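Local coordinates for UBP3-associated protein BRE5 (PDB 2QIY) that works with UBP3 in de-ubiquitination, cleaving ubiquitin, and is represented here by its own NTF2 domain, at residues A[58-62]-A[144-149]; A[18-23]-A[122-128]. All blocks are in the same frame, centred on the assembly; numbering follows the deposited sequence.

Contact 1: residues A[58-62]-A[144-149]; sequences DVLPT and IRFISN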
ATOM      1  N   ASP A  58      -8.084  13.831  -8.575  1.00 27.88           N
ATOM      2  CA  ASP A  58      -7.400  13.734  -7.305  1.00 27.69           C
ATOM      3  C   ASP A  58      -6.552  12.475  -7.243  1.00 26.18           C
ATOM      4  O   ASP A  58      -6.076  12.088  -6.181  1.00 26.26           O
ATOM      5  CB  ASP A  58      -8.372  13.874  -6.138  1.00 27.54           C
ATOM      6  CG  ASP A  58      -9.262  12.653  -5.945  1.00 29.04           C
ATOM      7  OD1 ASP A  58      -9.852  12.571  -4.848  1.00 30.26           O
ATOM      8  OD2 ASP A  58      -9.348  11.785  -6.853  1.00 29.06           O
ATOM      9  N   VAL A  59      -6.348  11.848  -8.404  1.00 25.95           N
ATOM     10  CA  VAL A  59      -5.304  10.836  -8.529  1.00 25.07           C
ATOM     11  C   VAL A  59      -4.383  11.162  -9.708  1.00 24.18           C
ATOM     12  O   VAL A  59      -4.728  11.960 -10.593  1.00 24.25           O
ATOM     13  CB  VAL A  59      -5.865   9.402  -8.702  1.00 25.41           C
ATOM     14  CG1 VAL A  59      -6.704   8.985  -7.490  1.00 24.61           C
ATOM     15  CG2 VAL A  59      -6.666   9.276 -10.023  1.00 24.06           C
ATOM     16  N   LEU A  60      -3.208  10.549  -9.708  1.00 23.80           N
ATOM     17  CA  LEU A  60      -2.279  10.732 -10.813  1.00 23.20           C
ATOM     18  C   LEU A  60      -1.946   9.368 -11.367  1.00 23.24           C
ATOM     19  O   LEU A  60      -1.962   8.377 -10.616  1.00 23.25           O
ATOM     20  CB  LEU A  60      -0.985  11.394 -10.339  1.00 22.55           C
ATOM     21  CG  LEU A  60      -1.167  12.804  -9.762  1.00 23.68           C
ATOM     22  CD1 LEU A  60       0.099  13.197  -9.069  1.00 23.66           C
ATOM     23  CD2 LEU A  60      -1.529  13.818 -10.825  1.00 24.74           C
ATOM     24  N   PRO A  61      -1.610   9.313 -12.663  1.00 23.28           N
ATOM     25  CA  PRO A  61      -1.221   8.040 -13.263  1.00 22.89           C
ATOM     26  C   PRO A  61       0.218   7.696 -12.892  1.00 22.02           C
ATOM     27  O   PRO A  61       0.997   8.574 -12.484  1.00 22.43           O
ATOM     28  CB  PRO A  61      -1.325   8.318 -14.769  1.00 23.34           C
ATOM     29  CG  PRO A  61      -1.001   9.782 -14.880  1.00 23.78           C
ATOM     30  CD  PRO A  61      -1.595  10.417 -13.644  1.00 24.02           C
ATOM     31  N   THR A  62       0.567   6.424 -13.026  1.00 20.69           N
ATOM     32  CA  THR A  62       1.934   5.983 -12.758  1.00 20.50           C
ATOM     33  C   THR A  62       2.511   5.257 -13.958  1.00 21.10           C
ATOM     34  O   THR A  62       1.791   4.913 -14.905  1.00 20.08           O
ATOM     35  CB  THR A  62       2.010   5.065 -11.512  1.00 20.58           C
ATOM     36  OG1 THR A  62       1.131   3.952 -11.724  1.00 20.58           O
ATOM     37  CG2 THR A  62       1.584   5.850 -10.263  1.00 21.08           C
ATOM     38  N   ILE A 144       4.128   3.281  -5.990  1.00 20.21           N
ATOM     39  CA  ILE A 144       3.165   4.236  -5.438  1.00 20.39           C
ATOM     40  C   ILE A 144       1.800   4.088  -6.133  1.00 21.53           C
ATOM     41  O   ILE A 144       1.721   3.828  -7.338  1.00 21.15           O
ATOM     42  CB  ILE A 144       3.694   5.695  -5.522  1.00 20.28           C
ATOM     43  CG1 ILE A 144       2.824   6.657  -4.691  1.00 20.84           C
ATOM     44  CG2 ILE A 144       3.849   6.164  -7.000  1.00 20.94           C
ATOM     45  CD1 ILE A 144       3.529   8.025  -4.449  1.00 22.49           C
ATOM     46  N   ARG A 145       0.738   4.249  -5.347  1.00 20.50           N
ATOM     47  CA  ARG A 145      -0.607   4.235  -5.888  1.00 21.54           C
ATOM     48  C   ARG A 145      -1.344   5.435  -5.287  1.00 21.18           C
ATOM     49  O   ARG A 145      -1.389   5.600  -4.057  1.00 21.39           O
ATOM     50  CB  ARG A 145      -1.331   2.913  -5.542  1.00 20.98           C
ATOM     51  CG  ARG A 145      -2.875   2.990  -5.672  1.00 21.39           C
ATOM     52  CD  ARG A 145      -3.382   3.269  -7.087  1.00 21.64           C
ATOM     53  NE  ARG A 145      -2.952   2.254  -8.066  1.00 22.65           N
ATOM     54  CZ  ARG A 145      -3.388   2.199  -9.332  1.00 23.90           C
ATOM     55  NH1 ARG A 145      -4.300   3.081  -9.783  1.00 25.46           N
ATOM     56  NH2 ARG A 145      -2.964   1.233 -10.148  1.00 25.91           N
ATOM     57  N   PHE A 146      -1.904   6.282  -6.142  1.00 21.35           N
ATOM     58  CA  PHE A 146      -2.751   7.377  -5.669  1.00 21.79           C
ATOM     59  C   PHE A 146      -4.182   6.912  -5.475  1.00 23.47           C
ATOM     60  O   PHE A 146      -4.709   6.120  -6.255  1.00 23.71           O
ATOM     61  CB  PHE A 146      -2.630   8.590  -6.611  1.00 22.55           C
ATOM     62  CG  PHE A 146      -1.249   9.136  -6.632  1.00 20.56           C
ATOM     63  CD1 PHE A 146      -0.820  10.008  -5.617  1.00 21.68           C
ATOM     64  CD2 PHE A 146      -0.339   8.749  -7.612  1.00 21.99           C
ATOM     65  CE1 PHE A 146       0.491  10.482  -5.613  1.00 21.42           C
ATOM     66  CE2 PHE A 146       0.982   9.215  -7.617  1.00 22.92           C
ATOM     67  CZ  PHE A 146       1.405  10.099  -6.608  1.00 22.31           C
ATOM     68  N   ILE A 147      -4.780   7.393  -4.396  1.00 24.64           N
ATOM     69  CA  ILE A 147      -6.065   6.923  -3.905  1.00 27.72           C
ATOM     70  C   ILE A 147      -7.028   8.105  -3.980  1.00 28.34           C
ATOM     71  O   ILE A 147      -6.714   9.184  -3.511  1.00 27.90           O
ATOM     72  CB  ILE A 147      -5.905   6.385  -2.439  1.00 27.49           C
ATOM     73  CG1 ILE A 147      -4.826   5.267  -2.407  1.00 30.56           C
ATOM     74  CG2 ILE A 147      -7.242   5.870  -1.885  1.00 30.09           C
ATOM     75  CD1 ILE A 147      -4.584   4.613  -1.037  1.00 30.96           C
ATOM     76  N   SER A 148      -8.182   7.908  -4.588  1.00 30.95           N
ATOM     77  CA  SER A 148      -9.160   8.984  -4.599  1.00 33.57           C
ATOM     78  C   SER A 148      -9.724   9.124  -3.182  1.00 34.67           C
ATOM     79  O   SER A 148      -9.958   8.119  -2.496  1.00 35.32           O
ATOM     80  CB  SER A 148     -10.262   8.690  -5.608  1.00 34.53           C
ATOM     81  OG  SER A 148     -10.760   9.893  -6.172  1.00 36.28           O
ATOM     82  N   ASN A 149      -9.922  10.355  -2.731  1.00 35.76           N
ATOM     83  CA  ASN A 149     -10.537  10.558  -1.420  1.00 36.95           C
ATOM     84  C   ASN A 149     -12.043  10.341  -1.482  1.00 38.27           C
ATOM     85  O   ASN A 149     -12.746  11.207  -2.012  1.00 39.55           O
ATOM     86  CB  ASN A 149     -10.241  11.974  -0.918  1.00 36.54           C
ATOM     87  CG  ASN A 149     -10.553  12.151   0.534  1.00 35.08           C
ATOM     88  OD1 ASN A 149     -10.065  11.408   1.395  1.00 33.01           O
ATOM     89  ND2 ASN A 149     -11.357  13.161   0.831  1.00 35.97           N
TER
HETATM   90  O   HOH W   1      -6.300  11.961  -3.450  1.00 22.49           O
HETATM   91  O   HOH W   2      -1.773   5.574  -9.002  1.00 23.61           O
HETATM   92  O   HOH W   3       0.100   2.924  -9.349  1.00 17.82           O
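Asp58 meets Ser148 and Asn149 where the chain leading into strand 62-66 runs beside the end of strand 137-147, at one end of the curved sheet of an NTF2-like domain. Its carboxylate takes two hydrogen bonds. Ser148 OG donates to Asp58 OD2 over a very short 2.5 Å. Asn149 N donates to Asp58 OD1 at 3.1 Å, with an N-H...O angle of 156°. This second donor arrives from above the carboxylate plane, 37° out of it. The first torsion sets Asp58 CG between its own N and carbonyl carbon, which brings OD2 to the Ser148 hydroxyl and OD1 to the backbone N of Asn149. Next along, Val59 CG1 lies 3.4 Å from Ser148 N, while Val59 CB packs on Phe146 CB. The Phe146 ring then carries the apolar part: Leu60 CB sits over one face, 4.3 Å from the centroid and 28° off the normal, a CH-pi contact; Ile144 CG1 lies on the opposite face and Thr62 CG2 at the edge. Met112 and Trp114 of strand 103-114 also touch this ring. The two segments run nearly antiparallel, yet no direct backbone hydrogen bond joins them; three waters span the gap instead. One donates to the carbonyls of Asp58 and Ile147, a second links Leu60 O to Phe146 N, and the third accepts from Thr62 OG1 at 2.8 Å and donates to Ile144 O.

Contact 2: residues A[18-23]-A[122-128]; sequences FLQNYY and FCQTFIL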
ATOM      1  N   PHE A  18      14.769   5.120   6.702  1.00 24.79           N
ATOM      2  CA  PHE A  18      14.696   4.870   5.271  1.00 24.20           C
ATOM      3  C   PHE A  18      13.756   5.844   4.571  1.00 24.34           C
ATOM      4  O   PHE A  18      14.105   6.437   3.541  1.00 23.75           O
ATOM      5  CB  PHE A  18      14.244   3.446   4.928  1.00 23.93           C
ATOM      6  CG  PHE A  18      13.937   3.304   3.482  1.00 23.57           C
ATOM      7  CD1 PHE A  18      12.627   3.392   3.029  1.00 23.71           C
ATOM      8  CD2 PHE A  18      14.974   3.221   2.552  1.00 25.01           C
ATOM      9  CE1 PHE A  18      12.342   3.345   1.663  1.00 21.64           C
ATOM     10  CE2 PHE A  18      14.708   3.180   1.177  1.00 23.44           C
ATOM     11  CZ  PHE A  18      13.379   3.238   0.732  1.00 23.03           C
ATOM     12  N   LEU A  19      12.547   5.982   5.104  1.00 24.41           N
ATOM     13  CA  LEU A  19      11.530   6.793   4.440  1.00 25.13           C
ATOM     14  C   LEU A  19      11.942   8.250   4.468  1.00 25.26           C
ATOM     15  O   LEU A  19      11.838   8.954   3.462  1.00 25.39           O
ATOM     16  CB  LEU A  19      10.193   6.632   5.147  1.00 24.32           C
ATOM     17  CG  LEU A  19       9.048   5.720   4.689  1.00 28.23           C
ATOM     18  CD1 LEU A  19       9.237   4.914   3.395  1.00 23.38           C
ATOM     19  CD2 LEU A  19       8.432   4.954   5.828  1.00 25.16           C
ATOM     20  N   GLN A  20      12.416   8.711   5.625  1.00 25.94           N
ATOM     21  CA  GLN A  20      12.813  10.118   5.727  1.00 27.77           C
ATOM     22  C   GLN A  20      13.943  10.421   4.746  1.00 27.52           C
ATOM     23  O   GLN A  20      13.868  11.400   4.004  1.00 27.89           O
ATOM     24  CB  GLN A  20      13.148  10.520   7.172  1.00 27.64           C
ATOM     25  CG  GLN A  20      12.925  12.022   7.379  1.00 30.92           C
ATOM     26  CD  GLN A  20      12.955  12.467   8.839  1.00 30.50           C
ATOM     27  OE1 GLN A  20      13.012  11.655   9.763  1.00 33.26           O
ATOM     28  NE2 GLN A  20      12.915  13.782   9.045  1.00 35.52           N
ATOM     29  N   ASN A  21      14.944   9.543   4.694  1.00 27.63           N
ATOM     30  CA  ASN A  21      16.071   9.693   3.761  1.00 28.14           C
ATOM     31  C   ASN A  21      15.687   9.652   2.275  1.00 27.60           C
ATOM     32  O   ASN A  21      16.188  10.457   1.478  1.00 27.58           O
ATOM     33  CB  ASN A  21      17.172   8.677   4.065  1.00 28.73           C
ATOM     34  CG  ASN A  21      17.874   8.957   5.394  1.00 30.23           C
ATOM     35  OD1 ASN A  21      17.914  10.099   5.862  1.00 33.12           O
ATOM     36  ND2 ASN A  21      18.422   7.914   6.007  1.00 30.48           N
ATOM     37  N   TYR A  22      14.776   8.742   1.926  1.00 26.25           N
ATOM     38  CA  TYR A  22      14.257   8.597   0.562  1.00 25.89           C
ATOM     39  C   TYR A  22      13.571   9.874   0.058  1.00 25.52           C
ATOM     40  O   TYR A  22      13.875  10.361  -1.031  1.00 25.28           O
ATOM     41  CB  TYR A  22      13.256   7.443   0.548  1.00 25.56           C
ATOM     42  CG  TYR A  22      12.519   7.225  -0.745  1.00 25.23           C
ATOM     43  CD1 TYR A  22      13.040   6.397  -1.726  1.00 27.12           C
ATOM     44  CD2 TYR A  22      11.269   7.808  -0.968  1.00 23.95           C
ATOM     45  CE1 TYR A  22      12.340   6.166  -2.911  1.00 26.79           C
ATOM     46  CE2 TYR A  22      10.546   7.583  -2.156  1.00 24.57           C
ATOM     47  CZ  TYR A  22      11.096   6.764  -3.128  1.00 25.46           C
ATOM     48  OH  TYR A  22      10.404   6.542  -4.294  1.00 25.48           O
ATOM     49  N   TYR A  23      12.643  10.416   0.842  1.00 25.14           N
ATOM     50  CA  TYR A  23      11.920  11.598   0.365  1.00 25.65           C
ATOM     51  C   TYR A  23      12.774  12.842   0.364  1.00 26.15           C
ATOM     52  O   TYR A  23      12.623  13.710  -0.501  1.00 26.08           O
ATOM     53  CB  TYR A  23      10.620  11.822   1.123  1.00 25.40           C
ATOM     54  CG  TYR A  23       9.601  10.724   0.915  1.00 25.78           C
ATOM     55  CD1 TYR A  23       8.979  10.525  -0.329  1.00 24.32           C
ATOM     56  CD2 TYR A  23       9.241   9.884   1.972  1.00 24.39           C
ATOM     57  CE1 TYR A  23       8.028   9.490  -0.510  1.00 25.47           C
ATOM     58  CE2 TYR A  23       8.296   8.878   1.810  1.00 25.07           C
ATOM     59  CZ  TYR A  23       7.698   8.681   0.573  1.00 25.15           C
ATOM     60  OH  TYR A  23       6.765   7.684   0.424  1.00 26.99           O
ATOM     61  N   PHE A 122      -1.903   8.982  -1.062  1.00 20.42           N
ATOM     62  CA  PHE A 122      -1.127   7.901  -1.684  1.00 20.57           C
ATOM     63  C   PHE A 122      -0.812   6.807  -0.691  1.00 21.17           C
ATOM     64  O   PHE A 122      -0.827   7.010   0.523  1.00 21.40           O
ATOM     65  CB  PHE A 122       0.205   8.450  -2.231  1.00 21.37           C
ATOM     66  CG  PHE A 122       1.238   8.717  -1.149  1.00 18.99           C
ATOM     67  CD1 PHE A 122       2.161   7.718  -0.818  1.00 21.65           C
ATOM     68  CD2 PHE A 122       1.253   9.913  -0.437  1.00 22.17           C
ATOM     69  CE1 PHE A 122       3.099   7.913   0.173  1.00 23.01           C
ATOM     70  CE2 PHE A 122       2.191  10.127   0.551  1.00 24.07           C
ATOM     71  CZ  PHE A 122       3.126   9.124   0.868  1.00 24.33           C
ATOM     72  N   CYS A 123      -0.527   5.634  -1.246  1.00 21.75           N
ATOM     73  CA  CYS A 123       0.134   4.578  -0.518  1.00 24.46           C
ATOM     74  C   CYS A 123       1.372   4.181  -1.319  1.00 22.86           C
ATOM     75  O   CYS A 123       1.360   4.125  -2.561  1.00 22.15           O
ATOM     76  CB  CYS A 123      -0.814   3.420  -0.342  1.00 25.46           C
ATOM     77  SG  CYS A 123      -1.611   2.773  -1.771  1.00 41.99           S
ATOM     78  N   GLN A 124       2.476   3.978  -0.624  1.00 22.05           N
ATOM     79  CA  GLN A 124       3.711   3.637  -1.327  1.00 22.52           C
ATOM     80  C   GLN A 124       4.338   2.452  -0.608  1.00 22.76           C
ATOM     81  O   GLN A 124       4.449   2.464   0.621  1.00 22.90           O
ATOM     82  CB  GLN A 124       4.697   4.825  -1.385  1.00 22.94           C
ATOM     83  CG  GLN A 124       5.962   4.544  -2.254  1.00 23.17           C
ATOM     84  CD  GLN A 124       6.730   5.805  -2.678  1.00 23.84           C
ATOM     85  OE1 GLN A 124       7.709   5.728  -3.446  1.00 27.25           O
ATOM     86  NE2 GLN A 124       6.297   6.955  -2.198  1.00 23.56           N
ATOM     87  N   THR A 125       4.765   1.447  -1.376  1.00 21.95           N
ATOM     88  CA  THR A 125       5.325   0.243  -0.783  1.00 22.54           C
ATOM     89  C   THR A 125       6.732   0.034  -1.288  1.00 21.56           C
ATOM     90  O   THR A 125       6.998   0.251  -2.467  1.00 21.29           O
ATOM     91  CB  THR A 125       4.447  -0.970  -1.143  1.00 23.30           C
ATOM     92  OG1 THR A 125       3.206  -0.818  -0.443  1.00 26.50           O
ATOM     93  CG2 THR A 125       5.079  -2.237  -0.705  1.00 24.81           C
ATOM     94  N   PHE A 126       7.617  -0.385  -0.392  1.00 19.95           N
ATOM     95  CA  PHE A 126       9.022  -0.675  -0.716  1.00 20.47           C
ATOM     96  C   PHE A 126       9.424  -2.053  -0.237  1.00 20.90           C
ATOM     97  O   PHE A 126       8.895  -2.556   0.773  1.00 20.45           O
ATOM     98  CB  PHE A 126       9.924   0.276   0.056  1.00 20.90           C
ATOM     99  CG  PHE A 126       9.635   1.726  -0.187  1.00 20.80           C
ATOM    100  CD1 PHE A 126       8.676   2.394   0.591  1.00 22.72           C
ATOM    101  CD2 PHE A 126      10.351   2.442  -1.163  1.00 21.32           C
ATOM    102  CE1 PHE A 126       8.425   3.750   0.379  1.00 23.79           C
ATOM    103  CE2 PHE A 126      10.114   3.810  -1.350  1.00 21.84           C
ATOM    104  CZ  PHE A 126       9.144   4.447  -0.579  1.00 21.87           C
ATOM    105  N   ILE A 127      10.389  -2.653  -0.932  1.00 20.05           N
ATOM    106  CA  ILE A 127      11.099  -3.821  -0.400  1.00 20.76           C
ATOM    107  C   ILE A 127      12.586  -3.477  -0.355  1.00 20.77           C
ATOM    108  O   ILE A 127      13.146  -3.007  -1.355  1.00 20.59           O
ATOM    109  CB  ILE A 127      10.882  -5.112  -1.230  1.00 20.49           C
ATOM    110  CG1 ILE A 127       9.413  -5.508  -1.188  1.00 23.16           C
ATOM    111  CG2 ILE A 127      11.741  -6.271  -0.653  1.00 21.92           C
ATOM    112  CD1 ILE A 127       8.994  -5.982   0.130  1.00 32.28           C
ATOM    113  N   LEU A 128      13.176  -3.662   0.818  1.00 20.49           N
ATOM    114  CA  LEU A 128      14.598  -3.418   1.070  1.00 20.59           C
ATOM    115  C   LEU A 128      15.316  -4.754   1.214  1.00 21.32           C
ATOM    116  O   LEU A 128      14.918  -5.611   2.013  1.00 21.14           O
ATOM    117  CB  LEU A 128      14.800  -2.604   2.354  1.00 21.06           C
ATOM    118  CG  LEU A 128      14.009  -1.299   2.483  1.00 23.09           C
ATOM    119  CD1 LEU A 128      14.528  -0.552   3.695  1.00 24.27           C
ATOM    120  CD2 LEU A 128      14.147  -0.453   1.222  1.00 25.25           C
TER
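Phe122 opens the strand side of this buried contact, in which helix 11-28 packs across the curved sheet of the NTF2-like fold; the axes of segments 18-23 and 122-128 pass 11.7 Å apart at 109°. Phe122 CE1 comes 3.7 Å from Tyr23 OH, and Leu87 of strand 85-97 touches both residues. Two residues on, Gln124 reaches toward the helix with an extended chain, CG opposite the backbone N, and brings its end to Tyr22 and Tyr23. Tyr22 OH has a clear hydrogen-bond partner in Asp142 OD2 of strand 137-147. Phe126 is the centre of an aromatic cluster with two T-shaped pairs. Phe18 points its edge at the Phe126 face, with CE1 over the ring centre and centroids 5.0 Å apart; Phe126 in turn presents its own edge to the Tyr22 face, with centroids 4.8 Å apart and planes at 78°. Leu19 also packs against Phe126, through its CD1 methyl. The alpha-beta bond of Phe126 points at the helix, and its first torsion places CG beside the backbone N, anti to the carbonyl carbon, directing the ring among these three side chains. Replacing Phe126 by an alanine would probably open a gap between helix and sheet and leave the Phe18 edge and the Tyr22 face without their aromatic partner. Leu128 completes the strand's contribution by covering one Phe18 face, the opposite one being met by Tyr22 CB. Leu128 CD2 stands 3.9 Å from the Phe18 centroid, 19° off the ring normal.

The centres of the two contacts are about 16 Å apart in one NTF2-like domain, and their segments alternate along the chain: 18-23, 58-62, 122-128, 144-149. Consecutive strands 120-130 and 137-147 are antiparallel neighbours in the sheet and supply one segment to each contact. The contacts meet directly there, where Arg145 N lies 2.9 Å from Cys123 O in a probable hydrogen bond and Ile147 CD1 packs 3.6 Å from Cys123 SG. The centre of contact 2 lies about 5 Å and that of contact 1 about 14 Å from the centre of the chain. Both touch the second subunit: Arg145 forms a salt bridge with its Asp93, and Cys123 packs on its Met107, so the shared strands also serve the dimer interface.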